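Local coordinates for TIR-NB-LRR type resistance protein RPV1 (Vitis rotundifolia, PDB 5KU7) that is a plant resistance protein of the TIR-NB-LRR type, seen here through its TIR domain, a parallel beta sheet flanked by helices, at residues Ser13-Asp18 with Arg76-Glu81; Ser64-Ser69 with Asp80-Ile85; Phe68-Ala73 with Glu112-Glu117; Pro98-Val103 with Glu139-Ser144; Ser106-Gln111 with Thr135-Ala140. One frame throughout, in Å; residues are numbered along the deposited sequence.

Overall arrangement
Interactions 1, 2 and 4 join TIR-sheet strands to helices, interaction 3 a loop to a helix, interaction 5 two helices. Interactions 1 and 2 share helix 76-91, their centres about 7 Å apart, and sit over the neighbouring strands 8-14 and 61-68. Interactions 4 and 5 share helix 130-141, with centres about 8 Å apart. Phe68 belongs to interactions 2 and 3 and also packs on interaction 5, its CE1 3.7 Å from Leu137 CD2. Interaction 3 meets interaction 1 through Ser13 OG and Tyr72 OH, 2.7 Å apart and probably hydrogen-bonded. Interaction 1 alone includes residues of the malonic acid pocket, Arg15, Gly16 and Glu17; the centre of interaction 4 lies about 14 Å from its own.

Interaction 1 (Ser13-Asp18 with Arg76-Glu81); sequences SFRGED and RWCLDE
Glu81 OE1 is gripped from two directions, by the hydroxyl of Ser13 and by a bound water. Ser13 OG donates to Glu81 OE1 over 2.8 Å and meets the anti lone pair, the one turned away from the other carboxylate oxygen. Ser13 can do this because OG stands anti to its own backbone N (chi1 173°); the same hydroxyl is hydrogen-bonded to Tyr72 OH in the loop that precedes helix 76-91. The water donates to Glu81 OE1 at 2.6 Å and accepts from Phe14 N at a longer 3.3 Å, so the carboxylate is linked to the strand backbone as well as to a side chain. The Glu81 chain runs extended beyond CG to span the gap from helix to strand.

One turn earlier on the helix, Cys78 points its sulfur at the place where the chain leaves the strand. Its SG lies 3.3 Å from Phe14 O and 3.8 Å from Arg15 CA. The Arg15 chain bends at chi2 (78°), which sets CD against the same sulfur; farther out, Glu17 CB lies above one face of the guanidinium, offset toward the rim. The Arg15 NH2 to Glu17 OE1 salt bridge is long and acts through charge alone, since the oxygen is well out of the guanidinium plane. Malonic acid accepts a hydrogen bond from Glu17 N here, in a pocket that Gly16 and Arg20 complete, at the carboxyl end of a strand of the parallel TIR sheet.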
# COMPACT_ATOMS: atom_id res chain seq x y z
N SER A 13 13.25 8.62 4.42
CA SER A 13 13.58 7.94 5.66
C SER A 13 12.36 7.17 6.19
O SER A 13 11.29 7.72 6.37
CB SER A 13 14.07 8.95 6.70
OG SER A 13 14.26 8.36 7.97
N PHE A 14 12.56 5.88 6.44
CA PHE A 14 11.46 5.00 6.82
C PHE A 14 12.02 3.84 7.64
O PHE A 14 13.21 3.55 7.61
CB PHE A 14 10.74 4.48 5.58
CG PHE A 14 11.64 3.66 4.66
CD1 PHE A 14 12.58 4.28 3.84
CD2 PHE A 14 11.55 2.28 4.63
CE1 PHE A 14 13.40 3.54 3.00
CE2 PHE A 14 12.38 1.51 3.80
CZ PHE A 14 13.30 2.14 2.99
N ARG A 15 11.13 3.17 8.36
CA ARG A 15 11.45 1.95 9.07
C ARG A 15 11.10 0.79 8.16
O ARG A 15 9.92 0.56 7.90
CB ARG A 15 10.65 1.87 10.35
CG ARG A 15 10.85 0.64 11.23
CD ARG A 15 12.13 0.69 12.07
NE ARG A 15 12.32 -0.55 12.81
CZ ARG A 15 13.04 -1.55 12.35
NH1 ARG A 15 13.61 -1.41 11.18
NH2 ARG A 15 13.18 -2.67 13.05
N GLY A 16 12.13 0.09 7.66
CA GLY A 16 11.94 -0.94 6.65
C GLY A 16 10.92 -1.98 7.09
O GLY A 16 9.97 -2.27 6.37
N GLU A 17 11.10 -2.49 8.30
CA GLU A 17 10.23 -3.50 8.86
C GLU A 17 8.75 -3.10 8.90
O GLU A 17 7.87 -3.94 8.81
CB GLU A 17 10.72 -3.85 10.27
CG GLU A 17 10.39 -5.26 10.72
CD GLU A 17 10.87 -5.56 12.12
OE1 GLU A 17 10.34 -4.97 13.09
OE2 GLU A 17 11.79 -6.40 12.25
N ASP A 18 8.46 -1.81 9.04
CA ASP A 18 7.06 -1.39 9.05
C ASP A 18 6.49 -1.20 7.65
O ASP A 18 5.42 -1.71 7.34
CB ASP A 18 6.88 -0.07 9.81
CG ASP A 18 7.15 -0.20 11.28
OD1 ASP A 18 7.03 -1.31 11.83
OD2 ASP A 18 7.49 0.84 11.90
N ARG A 76 18.02 2.26 15.62
CA ARG A 76 19.04 3.26 15.89
C ARG A 76 19.45 3.90 14.58
O ARG A 76 19.69 5.10 14.53
CB ARG A 76 20.25 2.65 16.60
CG ARG A 76 19.89 1.85 17.82
CD ARG A 76 21.12 1.53 18.66
NE ARG A 76 22.24 1.08 17.85
CZ ARG A 76 22.54 -0.20 17.62
NH1 ARG A 76 21.79 -1.16 18.15
NH2 ARG A 76 23.59 -0.50 16.86
N TRP A 77 19.52 3.09 13.52
CA TRP A 77 19.84 3.62 12.20
C TRP A 77 18.82 4.67 11.79
O TRP A 77 19.20 5.74 11.31
CB TRP A 77 19.92 2.51 11.15
CG TRP A 77 21.18 1.70 11.22
CD1 TRP A 77 21.75 1.14 12.33
CD2 TRP A 77 22.02 1.33 10.11
NE1 TRP A 77 22.90 0.46 11.99
CE2 TRP A 77 23.09 0.56 10.64
CE3 TRP A 77 21.99 1.58 8.73
CZ2 TRP A 77 24.11 0.03 9.83
CZ3 TRP A 77 23.01 1.06 7.93
CH2 TRP A 77 24.05 0.29 8.48
N CYS A 78 17.52 4.39 11.96
CA CYS A 78 16.51 5.40 11.67
C CYS A 78 16.78 6.69 12.49
O CYS A 78 16.73 7.81 11.96
CB CYS A 78 15.10 4.85 11.96
SG CYS A 78 14.48 3.66 10.69
N LEU A 79 17.07 6.52 13.78
CA LEU A 79 17.28 7.68 14.65
C LEU A 79 18.54 8.46 14.24
O LEU A 79 18.52 9.70 14.20
CB LEU A 79 17.36 7.26 16.12
CG LEU A 79 16.03 6.81 16.70
CD1 LEU A 79 16.13 6.48 18.17
CD2 LEU A 79 14.96 7.88 16.48
N ASP A 80 19.62 7.75 13.94
CA ASP A 80 20.86 8.42 13.53
C ASP A 80 20.61 9.12 12.21
O ASP A 80 21.13 10.21 11.96
CB ASP A 80 22.02 7.43 13.43
CG ASP A 80 22.56 7.04 14.79
OD1 ASP A 80 22.40 7.83 15.75
OD2 ASP A 80 23.16 5.95 14.90
N GLU A 81 19.81 8.48 11.36
CA GLU A 81 19.35 9.06 10.10
C GLU A 81 18.67 10.40 10.31
O GLU A 81 18.96 11.39 9.64
CB GLU A 81 18.37 8.11 9.42
CG GLU A 81 18.44 8.13 7.94
CD GLU A 81 17.80 6.92 7.34
OE1 GLU A 81 16.54 6.85 7.32
OE2 GLU A 81 18.55 6.00 6.91
O HOH W 1 15.65 4.91 5.87

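Interaction 2 (Ser64-Ser69 with Asp80-Ile85); sequences SVIVFS and DELVKI
Ser64 and Ile85 meet where helix 76-91 packs back over strand 61-68, the first two elements of a beta-alpha-beta unit that strand 95-101 completes. The short axes of strand 64-68 and helix 80-85 approach to 10.5 Å and run roughly antiparallel, at 147°, as the helix returns across the sheet. Ser64 packs against Ile85: its OG is 3.5 Å from Ile85 CG1, and its CB also rests against the CG2 and CD1 methyls. The polar end of this buried serine is satisfied by His94 NE2, to which OG is hydrogen-bonded, so Ile85 can pack on it without leaving it unpaired.

Two residues on, Ile66 points at the helix and divides its contacts. Its CD1 reaches tip to tip toward Ile85 CG2 at 4.2 Å, while CG1 touches Leu82 CD1, the two side chains crossing at about a right angle. The remaining branch, CG2, turns along the strand and sits 3.3 Å above the plane of the Phe68 ring, over its centre.

Phe68 sets off beside the helix, yet its ring swings nearer, and Leu137 and Ala140 of helix 130-141 pack against it. Leu82 answers with CG anti to its backbone N (chi1 -174°), set on the strand side, and its two methyls divide the contact. One prong meets Ile66; the other, Leu82 CD2, lies in the plane of the Phe68 ring at its edge, 3.9 Å from Phe68 CZ and 4.0 Å from Phe68 CE1.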
# COMPACT_ATOMS: atom_id res chain seq x y z
N SER A 64 14.14 15.80 2.84
CA SER A 64 13.82 14.45 3.30
C SER A 64 12.31 14.30 3.56
O SER A 64 11.64 15.24 3.99
CB SER A 64 14.61 14.11 4.55
OG SER A 64 15.99 14.03 4.27
N VAL A 65 11.78 13.11 3.27
CA VAL A 65 10.43 12.74 3.66
C VAL A 65 10.58 11.69 4.73
O VAL A 65 11.23 10.68 4.49
CB VAL A 65 9.59 12.18 2.51
CG1 VAL A 65 8.29 11.64 3.04
CG2 VAL A 65 9.32 13.23 1.47
N ILE A 66 10.00 11.92 5.90
CA ILE A 66 10.10 10.94 6.97
C ILE A 66 8.81 10.17 7.14
O ILE A 66 7.76 10.76 7.41
CB ILE A 66 10.47 11.59 8.30
CG1 ILE A 66 11.94 12.04 8.30
CG2 ILE A 66 10.29 10.58 9.40
CD1 ILE A 66 12.19 13.35 7.62
N VAL A 67 8.88 8.86 6.94
CA VAL A 67 7.73 8.01 7.20
C VAL A 67 7.82 7.51 8.63
O VAL A 67 8.38 6.44 8.90
CB VAL A 67 7.67 6.83 6.22
CG1 VAL A 67 6.41 5.99 6.46
CG2 VAL A 67 7.73 7.34 4.80
N PHE A 68 7.33 8.33 9.55
CA PHE A 68 7.22 7.89 10.93
C PHE A 68 6.18 6.78 11.00
O PHE A 68 5.02 6.96 10.59
CB PHE A 68 6.82 9.05 11.85
CG PHE A 68 7.95 10.00 12.16
CD1 PHE A 68 9.13 9.54 12.74
CD2 PHE A 68 7.83 11.35 11.89
CE1 PHE A 68 10.18 10.42 13.05
CE2 PHE A 68 8.87 12.23 12.19
CZ PHE A 68 10.05 11.75 12.76
N SER A 69 6.60 5.62 11.49
CA SER A 69 5.72 4.47 11.64
C SER A 69 5.97 3.89 13.03
O SER A 69 6.92 4.28 13.70
CB SER A 69 5.98 3.43 10.55
OG SER A 69 7.36 3.08 10.49
N ASP A 80 19.62 7.75 13.94
CA ASP A 80 20.86 8.42 13.53
C ASP A 80 20.61 9.12 12.21
O ASP A 80 21.13 10.21 11.96
CB ASP A 80 22.02 7.43 13.43
CG ASP A 80 22.56 7.04 14.79
OD1 ASP A 80 22.40 7.83 15.75
OD2 ASP A 80 23.16 5.95 14.90
N GLU A 81 19.81 8.48 11.36
CA GLU A 81 19.35 9.06 10.10
C GLU A 81 18.67 10.40 10.31
O GLU A 81 18.96 11.39 9.64
CB GLU A 81 18.37 8.11 9.42
CG GLU A 81 18.44 8.13 7.94
CD GLU A 81 17.80 6.92 7.34
OE1 GLU A 81 16.54 6.85 7.32
OE2 GLU A 81 18.55 6.00 6.91
N LEU A 82 17.73 10.39 11.24
CA LEU A 82 16.91 11.54 11.54
C LEU A 82 17.72 12.69 12.09
O LEU A 82 17.43 13.85 11.78
CB LEU A 82 15.82 11.17 12.55
CG LEU A 82 14.81 12.28 12.84
CD1 LEU A 82 14.12 12.74 11.55
CD2 LEU A 82 13.80 11.82 13.87
N VAL A 83 18.72 12.39 12.91
CA VAL A 83 19.60 13.43 13.46
C VAL A 83 20.35 14.14 12.33
O VAL A 83 20.42 15.36 12.30
CB VAL A 83 20.62 12.87 14.46
CG1 VAL A 83 21.63 13.94 14.86
CG2 VAL A 83 19.90 12.33 15.69
N LYS A 84 20.90 13.36 11.41
CA LYS A 84 21.58 13.91 10.24
C LYS A 84 20.64 14.81 9.44
O LYS A 84 21.03 15.89 9.01
CB LYS A 84 22.10 12.79 9.33
CG LYS A 84 22.83 13.33 8.11
CD LYS A 84 24.12 14.10 8.55
CE LYS A 84 24.87 14.67 7.35
NZ LYS A 84 26.20 15.29 7.72
N ILE A 85 19.42 14.33 9.23
CA ILE A 85 18.41 15.06 8.48
C ILE A 85 18.12 16.42 9.11
O ILE A 85 18.04 17.43 8.42
CB ILE A 85 17.10 14.25 8.39
CG1 ILE A 85 17.29 13.09 7.41
CG2 ILE A 85 15.94 15.12 7.96
CD1 ILE A 85 16.26 11.97 7.55

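Interaction 3 (Phe68-Ala73 with Glu112-Glu117); sequences FSENYA and EGSFGE
Glu70 and Ala73, in the loop after strand 61-68, run beside the first turn of helix 113-122, with CA atoms 6.1 Å apart for Glu70 and Ser114 and 5.8 Å for Ala73 and Phe115. The loop folds as a type I beta turn from Ser69 to Tyr72, closed by the bond from Tyr72 N to Ser69 O. Its carbonyls at Ser69 and Glu70 face the side chains of Phe115 and Ser114.

Ser114 makes the polar bond: OG donates to Glu70 O at 2.6 Å, in the carbonyl plane and on a lone pair, with a C=O...O angle of 134°. The hydroxyl takes the crowded position between the backbone N and the carbonyl carbon (chi1 67°), and Glu70 CG packs alongside it.

Phe115 carries the apolar half. Its ring packs against the turn, CD2 3.7 Å from Ala73 CB and CE2 4.2 Å from Tyr72 CB, while CZ comes to 3.3 Å of Ser69 O. Phe68 CD1 touches Phe115 CE2 at 4.3 Å and also lies above the Tyr72 ring, toward its rim. Tyr72 OH and Ser69 OG have their hydrogen-bond partners outside the contact, Ser13 OG and Asp18 OD2.

One short, directed bond thus fixes the turn's Glu70 carbonyl beside a buried aromatic ring, while the carboxylates of Glu70 and Glu117, not in contact, would probably repel each other mildly.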
# COMPACT_ATOMS: atom_id res chain seq x y z
N PHE A 68 7.33 8.33 9.55
CA PHE A 68 7.22 7.89 10.93
C PHE A 68 6.18 6.78 11.00
O PHE A 68 5.02 6.96 10.59
CB PHE A 68 6.82 9.05 11.85
CG PHE A 68 7.95 10.00 12.16
CD1 PHE A 68 9.13 9.54 12.74
CD2 PHE A 68 7.83 11.35 11.89
CE1 PHE A 68 10.18 10.42 13.05
CE2 PHE A 68 8.87 12.23 12.19
CZ PHE A 68 10.05 11.75 12.76
N SER A 69 6.60 5.62 11.49
CA SER A 69 5.72 4.47 11.64
C SER A 69 5.97 3.89 13.03
O SER A 69 6.92 4.28 13.70
CB SER A 69 5.98 3.43 10.55
OG SER A 69 7.36 3.08 10.49
N GLU A 70 5.13 2.94 13.41
CA GLU A 70 5.07 2.43 14.78
C GLU A 70 6.43 2.12 15.41
O GLU A 70 6.65 2.41 16.60
CB GLU A 70 4.20 1.16 14.81
CG GLU A 70 3.72 0.76 16.21
CD GLU A 70 3.10 -0.62 16.22
OE1 GLU A 70 3.08 -1.27 15.16
OE2 GLU A 70 2.60 -1.06 17.28
N ASN A 71 7.34 1.55 14.62
CA ASN A 71 8.60 1.07 15.17
C ASN A 71 9.82 1.80 14.65
O ASN A 71 10.93 1.27 14.71
CB ASN A 71 8.75 -0.42 14.91
CG ASN A 71 7.63 -1.22 15.53
OD1 ASN A 71 7.54 -1.31 16.75
ND2 ASN A 71 6.78 -1.79 14.69
N TYR A 72 9.61 3.01 14.13
CA TYR A 72 10.69 3.84 13.62
C TYR A 72 11.80 4.08 14.66
O TYR A 72 12.98 3.93 14.37
CB TYR A 72 10.12 5.17 13.14
CG TYR A 72 11.09 6.10 12.45
CD1 TYR A 72 11.92 6.94 13.19
CD2 TYR A 72 11.13 6.18 11.07
CE1 TYR A 72 12.78 7.82 12.56
CE2 TYR A 72 12.00 7.05 10.44
CZ TYR A 72 12.82 7.87 11.19
OH TYR A 72 13.69 8.75 10.56
N ALA A 73 11.41 4.44 15.88
CA ALA A 73 12.39 4.74 16.91
C ALA A 73 13.06 3.47 17.42
O ALA A 73 14.03 3.54 18.17
CB ALA A 73 11.75 5.50 18.07
N GLU A 112 5.97 8.98 23.36
CA GLU A 112 5.01 8.16 24.09
C GLU A 112 4.62 6.96 23.24
O GLU A 112 5.12 6.80 22.12
CB GLU A 112 3.78 8.99 24.48
CG GLU A 112 4.10 10.09 25.48
CD GLU A 112 2.94 11.08 25.70
OE1 GLU A 112 1.90 10.96 25.02
OE2 GLU A 112 3.08 11.96 26.58
N GLY A 113 3.74 6.12 23.78
CA GLY A 113 3.37 4.89 23.11
C GLY A 113 4.56 4.07 22.65
O GLY A 113 5.56 3.94 23.35
N SER A 114 4.45 3.53 21.44
CA SER A 114 5.49 2.67 20.90
C SER A 114 6.83 3.39 20.93
O SER A 114 7.86 2.78 21.20
CB SER A 114 5.15 2.22 19.48
OG SER A 114 5.18 3.30 18.56
N PHE A 115 6.82 4.70 20.68
CA PHE A 115 8.07 5.46 20.65
C PHE A 115 8.73 5.57 22.02
O PHE A 115 9.95 5.59 22.14
CB PHE A 115 7.84 6.85 20.06
CG PHE A 115 7.58 6.83 18.59
CD1 PHE A 115 6.39 6.31 18.09
CD2 PHE A 115 8.52 7.31 17.70
CE1 PHE A 115 6.15 6.27 16.72
CE2 PHE A 115 8.28 7.29 16.33
CZ PHE A 115 7.10 6.76 15.84
N GLY A 116 7.91 5.62 23.07
CA GLY A 116 8.44 5.61 24.42
C GLY A 116 9.09 4.28 24.74
O GLY A 116 10.12 4.23 25.42
N GLU A 117 8.49 3.19 24.26
CA GLU A 117 8.99 1.85 24.53
C GLU A 117 10.37 1.67 23.94
O GLU A 117 11.23 1.03 24.54
CB GLU A 117 8.04 0.79 23.97
CG GLU A 117 6.67 0.77 24.61
CD GLU A 117 5.67 -0.05 23.82
OE1 GLU A 117 6.11 -0.78 22.89
OE2 GLU A 117 4.46 0.03 24.10

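Interaction 4 (Pro98-Val103 with Glu139-Ser144); sequences PIFYHV and EAANLS
Pro98 and Phe100, two residues apart on strand 95-101, both point at the end of helix 130-141 and the turn that follows it. The contact is made by carbon atoms against carbonyl oxygens and against other carbons.

Carbon-to-carbonyl approaches gather at the proline ring. Pro98 CG lies 3.5 Å from Ala140 O and equally 3.5 Å from Leu143 O, and Pro98 CD comes to 3.5 Å of Ser144 O, so three carbonyls of the departing chain converge on one ring. Ala140 O meanwhile accepts a backbone bond from Leu143 N at 3.2 Å, a bond in the turn that follows the helix. Phe100 has a similar neighbour in Ala141 O, 3.6 Å from its CZ.

Apolar contacts make up the rest. Leu143 crosses Pro98 at about a right angle, its CB 3.9 Å from Pro98 CG. Phe100 meets Ala141 with the far edge of its ring: Ala141 CA lies near the ring plane, 3.6 Å from Phe100 CZ, and the Ala141 methyl is 3.8 Å from Phe100 CE1. The ring reaches the helix with CG anti to its own carbonyl carbon (chi1 -55°). Ala141 also touches Val108 and Arg109 of helix 105-110, and Ala140 packs on Leu82 of helix 76-91.

Both strand residues pair through their backbones with strand 146-148, Pro98 and Phe100 with Trp146, and Phe100 also with Leu148. The chain thus leaves one strand, passes through helices over the sheet and returns parallel beside it, a beta-alpha-beta crossover at the edge of the TIR sheet.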
# COMPACT_ATOMS: atom_id res chain seq x y z
N PRO A 98 7.38 15.65 7.27
CA PRO A 98 7.09 14.46 8.07
C PRO A 98 5.69 13.89 7.79
O PRO A 98 4.71 14.63 7.67
CB PRO A 98 7.21 14.96 9.51
CG PRO A 98 6.81 16.43 9.43
CD PRO A 98 7.16 16.91 8.02
N ILE A 99 5.65 12.57 7.66
CA ILE A 99 4.43 11.80 7.53
C ILE A 99 4.28 10.94 8.76
O ILE A 99 5.18 10.16 9.09
CB ILE A 99 4.44 10.85 6.33
CG1 ILE A 99 4.56 11.62 5.03
CG2 ILE A 99 3.17 9.98 6.35
CD1 ILE A 99 4.90 10.74 3.87
N PHE A 100 3.16 11.07 9.44
CA PHE A 100 2.90 10.28 10.61
C PHE A 100 1.99 9.16 10.18
O PHE A 100 0.78 9.34 10.09
CB PHE A 100 2.32 11.16 11.72
CG PHE A 100 3.19 12.37 12.03
CD1 PHE A 100 4.31 12.25 12.87
CD2 PHE A 100 2.91 13.62 11.48
CE1 PHE A 100 5.12 13.36 13.15
CE2 PHE A 100 3.72 14.73 11.75
CZ PHE A 100 4.83 14.60 12.59
N TYR A 101 2.59 8.01 9.89
CA TYR A 101 1.89 6.90 9.27
C TYR A 101 1.25 5.98 10.30
O TYR A 101 1.91 5.09 10.85
CB TYR A 101 2.83 6.09 8.36
CG TYR A 101 2.10 5.01 7.59
CD1 TYR A 101 1.18 5.34 6.60
CD2 TYR A 101 2.32 3.66 7.86
CE1 TYR A 101 0.50 4.37 5.88
CE2 TYR A 101 1.63 2.67 7.17
CZ TYR A 101 0.73 3.03 6.18
OH TYR A 101 0.07 2.07 5.48
N HIS A 102 -0.04 6.20 10.54
CA HIS A 102 -0.82 5.41 11.49
C HIS A 102 -0.22 5.47 12.88
O HIS A 102 -0.34 4.52 13.66
CB HIS A 102 -0.95 3.96 11.02
CG HIS A 102 -1.59 3.83 9.68
ND1 HIS A 102 -1.69 2.62 9.02
CD2 HIS A 102 -2.17 4.75 8.87
CE1 HIS A 102 -2.29 2.81 7.86
NE2 HIS A 102 -2.60 4.09 7.74
N VAL A 103 0.42 6.59 13.19
CA VAL A 103 0.94 6.83 14.54
C VAL A 103 0.59 8.24 14.94
O VAL A 103 0.49 9.12 14.09
CB VAL A 103 2.47 6.64 14.65
CG1 VAL A 103 2.86 5.27 14.11
CG2 VAL A 103 3.17 7.74 13.90
N GLU A 139 11.76 17.85 17.31
CA GLU A 139 11.83 18.89 16.28
C GLU A 139 11.12 18.46 14.99
O GLU A 139 10.30 19.20 14.44
CB GLU A 139 13.29 19.24 15.99
CG GLU A 139 13.97 19.99 17.13
CD GLU A 139 15.39 20.42 16.79
OE1 GLU A 139 15.84 20.15 15.67
OE2 GLU A 139 16.04 21.05 17.65
N ALA A 140 11.42 17.25 14.52
CA ALA A 140 10.86 16.75 13.27
C ALA A 140 9.33 16.72 13.33
O ALA A 140 8.67 17.04 12.34
CB ALA A 140 11.40 15.38 12.98
N ALA A 141 8.78 16.35 14.48
CA ALA A 141 7.33 16.18 14.62
C ALA A 141 6.60 17.52 14.73
O ALA A 141 5.37 17.57 14.63
CB ALA A 141 7.02 15.33 15.84
N ASN A 142 7.35 18.60 14.92
CA ASN A 142 6.74 19.93 14.98
C ASN A 142 6.78 20.62 13.64
O ASN A 142 6.28 21.74 13.50
CB ASN A 142 7.43 20.81 16.01
CG ASN A 142 6.77 20.73 17.37
OD1 ASN A 142 7.26 20.06 18.27
ND2 ASN A 142 5.65 21.42 17.52
N LEU A 143 7.35 19.96 12.65
CA LEU A 143 7.29 20.47 11.29
C LEU A 143 5.91 20.13 10.76
O LEU A 143 5.35 19.10 11.12
CB LEU A 143 8.39 19.84 10.43
CG LEU A 143 9.80 20.03 10.97
CD1 LEU A 143 10.79 19.27 10.11
CD2 LEU A 143 10.14 21.51 10.99
N SER A 144 5.36 20.97 9.90
CA SER A 144 4.02 20.70 9.40
C SER A 144 4.06 19.51 8.45
O SER A 144 4.86 19.48 7.50
CB SER A 144 3.41 21.92 8.70
OG SER A 144 4.05 22.18 7.46

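Interaction 5 (Ser106-Gln111 with Thr135-Ala140); sequences SHVRKQ and TALTEA
A Schellman motif ends helix 105-110 at Gln111, and this helix end packs on Leu137 and Thr138 of helix 130-141. Gln111 is the C-prime residue with positive phi (56°); Glu112 N turns back to His107 O, and Gln111 N makes a weak bond to Val108 O. The amide of Gln111 folds back too, the chain bent at chi2, and NE2 donates to Val108 O at 3.0 Å with an N-H...O angle of 149°. Its other end, OE1, accepts from Arg134 NE.

Leu137 packs against the bent Gln111 chain and Val108. Its CD1 touches Gln111 CG at 3.8 Å, its CB lies 3.7 Å from Gln111 NE2, and its CD2 meets Val108 CG1 at 4.0 Å, where the two side chains cross at about a right angle. Next to it, the backbones come close, with Arg109 CA 4.2 Å from Thr138 CA. Thr138 OG1 stands 2.9 Å from Arg109 O, but its single proton also has Arg134 O within reach.

Val108 O thus takes the Gln111 side-chain amide besides the weak backbone bond, and that amide, held at both ends by Val108 O and Arg134 NE, is fixed in rotation beside Leu137.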
# COMPACT_ATOMS: atom_id res chain seq x y z
N SER A 106 1.88 13.24 18.33
CA SER A 106 2.35 13.62 19.66
C SER A 106 3.14 12.49 20.34
O SER A 106 4.01 12.77 21.18
CB SER A 106 1.18 14.07 20.56
OG SER A 106 0.32 12.99 20.88
N HIS A 107 2.87 11.24 19.97
CA HIS A 107 3.68 10.11 20.44
C HIS A 107 5.12 10.28 19.95
O HIS A 107 6.07 10.01 20.69
CB HIS A 107 3.13 8.77 19.93
CG HIS A 107 1.84 8.36 20.59
ND1 HIS A 107 1.26 7.13 20.37
CD2 HIS A 107 1.03 9.01 21.45
CE1 HIS A 107 0.14 7.04 21.08
NE2 HIS A 107 -0.02 8.17 21.74
N VAL A 108 5.27 10.73 18.71
CA VAL A 108 6.59 10.99 18.18
C VAL A 108 7.22 12.16 18.87
O VAL A 108 8.35 12.08 19.34
CB VAL A 108 6.56 11.29 16.67
CG1 VAL A 108 7.97 11.52 16.14
CG2 VAL A 108 5.90 10.15 15.93
N ARG A 109 6.45 13.24 18.98
CA ARG A 109 6.94 14.50 19.53
C ARG A 109 7.39 14.31 20.97
O ARG A 109 8.39 14.89 21.40
CB ARG A 109 5.85 15.57 19.44
CG ARG A 109 6.31 17.00 19.68
CD ARG A 109 5.19 18.02 19.40
NE ARG A 109 4.03 17.83 20.26
CZ ARG A 109 2.87 17.32 19.85
NH1 ARG A 109 2.70 16.95 18.58
NH2 ARG A 109 1.87 17.18 20.72
N LYS A 110 6.65 13.49 21.70
CA LYS A 110 6.87 13.34 23.13
C LYS A 110 7.46 11.97 23.48
O LYS A 110 7.72 11.70 24.64
CB LYS A 110 5.57 13.57 23.90
CG LYS A 110 4.96 14.96 23.67
CD LYS A 110 3.80 15.29 24.61
CE LYS A 110 2.57 14.43 24.42
NZ LYS A 110 1.53 14.83 25.42
N GLN A 111 7.67 11.12 22.48
CA GLN A 111 8.16 9.77 22.70
C GLN A 111 7.27 9.01 23.66
O GLN A 111 7.74 8.49 24.67
CB GLN A 111 9.59 9.79 23.23
CG GLN A 111 10.58 10.29 22.22
CD GLN A 111 10.87 11.76 22.41
OE1 GLN A 111 11.41 12.16 23.43
NE2 GLN A 111 10.51 12.58 21.42
N THR A 135 15.68 14.95 20.78
CA THR A 135 15.61 16.28 20.20
C THR A 135 15.20 16.21 18.73
O THR A 135 14.34 16.96 18.27
CB THR A 135 16.94 17.01 20.34
OG1 THR A 135 17.12 17.39 21.71
CG2 THR A 135 16.98 18.25 19.48
N ALA A 136 15.80 15.28 17.99
CA ALA A 136 15.52 15.15 16.56
C ALA A 136 14.07 14.71 16.28
O ALA A 136 13.44 15.18 15.33
CB ALA A 136 16.50 14.20 15.93
N LEU A 137 13.55 13.80 17.11
CA LEU A 137 12.16 13.38 17.01
C LEU A 137 11.23 14.55 17.28
O LEU A 137 10.34 14.84 16.49
CB LEU A 137 11.86 12.24 17.98
CG LEU A 137 12.43 10.87 17.62
CD1 LEU A 137 12.24 9.90 18.78
CD2 LEU A 137 11.79 10.33 16.34
N THR A 138 11.48 15.23 18.39
CA THR A 138 10.63 16.33 18.84
C THR A 138 10.59 17.48 17.84
O THR A 138 9.52 18.02 17.54
CB THR A 138 11.12 16.87 20.20
OG1 THR A 138 11.15 15.80 21.15
CG2 THR A 138 10.21 17.98 20.72
N GLU A 139 11.76 17.85 17.31
CA GLU A 139 11.83 18.89 16.28
C GLU A 139 11.12 18.46 14.99
O GLU A 139 10.30 19.20 14.44
CB GLU A 139 13.29 19.24 15.99
CG GLU A 139 13.97 19.99 17.13
CD GLU A 139 15.39 20.42 16.79
OE1 GLU A 139 15.84 20.15 15.67
OE2 GLU A 139 16.04 21.05 17.65
N ALA A 140 11.42 17.25 14.52
CA ALA A 140 10.86 16.75 13.27
C ALA A 140 9.33 16.72 13.33
O ALA A 140 8.67 17.04 12.34
CB ALA A 140 11.40 15.38 12.98